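Local atomic coordinates of FAD:protein FMN transferase (Vibrio cholerae, PDB entry 6NXI), a protein that probably transfers the FMN moiety of FAD, in a magnesium-dependent reaction, onto a threonine hydroxyl of a target flavoprotein. Residues A166-Q170 / I185-G189. Sequence-based numbering, arbitrary orientation. Where two conformers were deposited one is given.
Sequences ADYLQ and IRLKG
Segment 166-170 is regular alpha-helix (phi near -60°, psi near -43°, Q170 N to A166 O 3.0 Å), and 185-188 is extended strand before G189 (phi 75°). The two axes run nearly parallel, 24° apart (signed crossing -24°), and approach to 10.3 Å, so mainly side chains bridge the gap and bury 209 Å². Register is set by A166 opposite R186, with CA atoms 7.0 Å apart. A166 points toward the strand and lays its CB over one face of the R186 guanidinium, 3.8 Å from R186 NE. D167 (chi1 m) leaves the helix sideways, yet its carboxylate swings in, placing D167 OD1 3.8 Å from R186 NH2, a long salt bridge. Y168 and L169 turn elsewhere, to helix 32-50 and I174 respectively. One turn after A166, Q170 (chi1 m, chi2 t) again points toward the strand; Q170 OE1 lies 3.4 Å from K188 CD and takes a hydrogen bond from a water (2.7 Å), which accepts one from R186 NH2 (3.1 Å). R186 and K188 are both t at chi1 to chi3, and these long side chains extend across the gap on the strand face opposite L187. R186 has its stronger salt bridge with D163, K188 NZ pairs with E175, and Q170 OE1 also hydrogen-bonds with Y177 OH. A helix thus packs on one face of a large antiparallel sheet, at the surface, about 14 Å from FAD to the R186 side chain. Helix 157-171 is flanked by helix 32-50 on its Y168 side and also touches strand 177-181 through A166 on Y177, while strand 184-188 pairs antiparallel with 177-181 and 220-225.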
ATOM      1  N   ALA A 166      -4.713 -14.286   0.265  1.00 19.67           N
ATOM      2  CA  ALA A 166      -6.195 -14.439   0.154  1.00 20.66           C
ATOM      3  C   ALA A 166      -6.464 -15.482  -0.927  1.00 21.08           C
ATOM      4  O   ALA A 166      -7.270 -16.421  -0.708  1.00 21.40           O
ATOM      5  CB  ALA A 166      -6.882 -13.122  -0.088  1.00 19.97           C
ATOM      6  N   ASP A 167      -5.752 -15.409  -2.060  1.00 22.29           N
ATOM      7  CA  ASP A 167      -5.977 -16.403  -3.141  0.60 22.91           C
ATOM      8  C   ASP A 167      -5.527 -17.786  -2.700  1.00 22.89           C
ATOM      9  O   ASP A 167      -6.213 -18.761  -3.074  1.00 22.83           O
ATOM     10  CB  ASP A 167      -5.235 -16.039  -4.420  0.60 25.57           C
ATOM     11  CG  ASP A 167      -5.781 -14.816  -5.119  0.60 27.12           C
ATOM     12  OD1 ASP A 167      -6.844 -14.308  -4.728  0.60 31.37           O
ATOM     13  OD2 ASP A 167      -5.136 -14.393  -6.077  0.60 31.82           O
ATOM     14  N   TYR A 168      -4.447 -17.892  -1.943  1.00 21.88           N
ATOM     15  CA  TYR A 168      -3.991 -19.184  -1.385  1.00 22.40           C
ATOM     16  C   TYR A 168      -5.083 -19.753  -0.464  1.00 21.50           C
ATOM     17  O   TYR A 168      -5.401 -20.983  -0.530  1.00 22.64           O
ATOM     18  CB  TYR A 168      -2.642 -19.064  -0.671  1.00 22.53           C
ATOM     19  CG  TYR A 168      -2.298 -20.322   0.088  1.00 22.46           C
ATOM     20  CD1 TYR A 168      -2.039 -21.498  -0.580  1.00 23.69           C
ATOM     21  CD2 TYR A 168      -2.318 -20.392   1.473  1.00 22.64           C
ATOM     22  CE1 TYR A 168      -1.720 -22.658   0.085  1.00 24.28           C
ATOM     23  CE2 TYR A 168      -2.040 -21.562   2.157  1.00 23.31           C
ATOM     24  CZ  TYR A 168      -1.762 -22.719   1.463  1.00 23.51           C
ATOM     25  OH  TYR A 168      -1.492 -23.855   2.168  1.00 25.23           O
ATOM     26  N   LEU A 169      -5.644 -18.934   0.419  1.00 20.73           N
ATOM     27  CA  LEU A 169      -6.657 -19.471   1.357  1.00 20.90           C
ATOM     28  C   LEU A 169      -7.845 -20.005   0.540  1.00 22.08           C
ATOM     29  O   LEU A 169      -8.337 -21.093   0.871  1.00 23.66           O
ATOM     30  CB  LEU A 169      -7.065 -18.413   2.363  1.00 21.34           C
ATOM     31  CG  LEU A 169      -5.988 -17.995   3.354  1.00 21.39           C
ATOM     32  CD1 LEU A 169      -6.559 -16.907   4.260  1.00 23.17           C
ATOM     33  CD2 LEU A 169      -5.519 -19.172   4.204  1.00 22.17           C
ATOM     34  N   GLN A 170      -8.275 -19.270  -0.476  1.00 21.89           N
ATOM     35  CA  GLN A 170      -9.379 -19.731  -1.369  1.00 24.31           C
ATOM     36  C   GLN A 170      -8.994 -21.058  -2.015  1.00 24.37           C
ATOM     37  O   GLN A 170      -9.860 -21.967  -2.105  1.00 24.50           O
ATOM     38  CB  GLN A 170      -9.671 -18.623  -2.365  1.00 24.80           C
ATOM     39  CG  GLN A 170     -10.353 -17.462  -1.688  1.00 26.63           C
ATOM     40  CD  GLN A 170     -10.735 -16.318  -2.587  1.00 29.48           C
ATOM     41  OE1 GLN A 170     -11.148 -15.277  -2.084  1.00 29.18           O
ATOM     42  NE2 GLN A 170     -10.612 -16.514  -3.910  1.00 29.07           N
ATOM     43  N   ILE A 185      -5.741  -4.869   4.466  1.00 19.12           N
ATOM     44  CA  ILE A 185      -6.672  -5.969   4.792  1.00 19.38           C
ATOM     45  C   ILE A 185      -7.398  -6.485   3.561  1.00 18.69           C
ATOM     46  O   ILE A 185      -7.820  -5.734   2.682  1.00 17.60           O
ATOM     47  CB  ILE A 185      -7.655  -5.485   5.864  1.00 22.07           C
ATOM     48  CG1 ILE A 185      -6.922  -5.068   7.128  1.00 23.56           C
ATOM     49  CG2 ILE A 185      -8.705  -6.555   6.099  1.00 23.10           C
ATOM     50  CD1 ILE A 185      -7.834  -4.356   8.121  1.00 26.18           C
ATOM     51  N   ARG A 186      -7.659  -7.775   3.562  1.00 18.45           N
ATOM     52  CA  ARG A 186      -8.652  -8.333   2.636  1.00 19.93           C
ATOM     53  C   ARG A 186      -9.539  -9.329   3.381  1.00 19.67           C
ATOM     54  O   ARG A 186      -8.991 -10.141   4.148  1.00 19.65           O
ATOM     55  CB  ARG A 186      -7.986  -8.994   1.439  1.00 20.47           C
ATOM     56  CG  ARG A 186      -9.001  -9.483   0.434  1.00 22.42           C
ATOM     57  CD  ARG A 186      -8.353  -9.611  -0.936  1.00 23.47           C
ATOM     58  NE  ARG A 186      -9.131 -10.539  -1.718  1.00 23.87           N
ATOM     59  CZ  ARG A 186      -8.732 -11.071  -2.857  1.00 26.49           C
ATOM     60  NH1 ARG A 186      -7.526 -10.797  -3.336  1.00 24.65           N
ATOM     61  NH2 ARG A 186      -9.554 -11.916  -3.482  1.00 27.64           N
ATOM     62  N   LEU A 187     -10.840  -9.243   3.141  1.00 20.78           N
ATOM     63  CA  LEU A 187     -11.861 -10.009   3.887  1.00 20.87           C
ATOM     64  C   LEU A 187     -12.697 -10.862   2.953  1.00 20.96           C
ATOM     65  O   LEU A 187     -12.972 -10.446   1.809  1.00 21.27           O
ATOM     66  CB  LEU A 187     -12.827  -9.027   4.543  1.00 22.11           C
ATOM     67  CG  LEU A 187     -12.250  -7.926   5.400  1.00 23.36           C
ATOM     68  CD1 LEU A 187     -13.353  -6.985   5.862  1.00 24.84           C
ATOM     69  CD2 LEU A 187     -11.478  -8.552   6.572  1.00 23.96           C
ATOM     70  N   LYS A 188     -13.126 -11.999   3.434  1.00 20.98           N
ATOM     71  CA  LYS A 188     -14.145 -12.791   2.725  1.00 22.34           C
ATOM     72  C   LYS A 188     -15.047 -13.492   3.738  1.00 21.58           C
ATOM     73  O   LYS A 188     -14.533 -14.013   4.728  1.00 20.45           O
ATOM     74  CB  LYS A 188     -13.533 -13.814   1.776  1.00 25.03           C
ATOM     75  CG  LYS A 188     -14.555 -14.313   0.761  1.00 27.39           C
ATOM     76  CD  LYS A 188     -13.960 -15.369  -0.097  1.00 30.94           C
ATOM     77  CE  LYS A 188     -14.774 -15.628  -1.332  1.00 33.54           C
ATOM     78  NZ  LYS A 188     -15.660 -16.780  -1.086  1.00 35.03           N
ATOM     79  N   GLY A 189     -16.358 -13.492   3.488  1.00 23.33           N
ATOM     80  CA  GLY A 189     -17.308 -14.314   4.248  1.00 23.32           C
ATOM     81  C   GLY A 189     -17.560 -13.752   5.614  1.00 23.69           C
ATOM     82  O   GLY A 189     -17.677 -12.512   5.734  1.00 25.45           O
TER
HETATM   83  O   HOH W   1     -12.325 -12.838  -2.390  1.00 30.45           O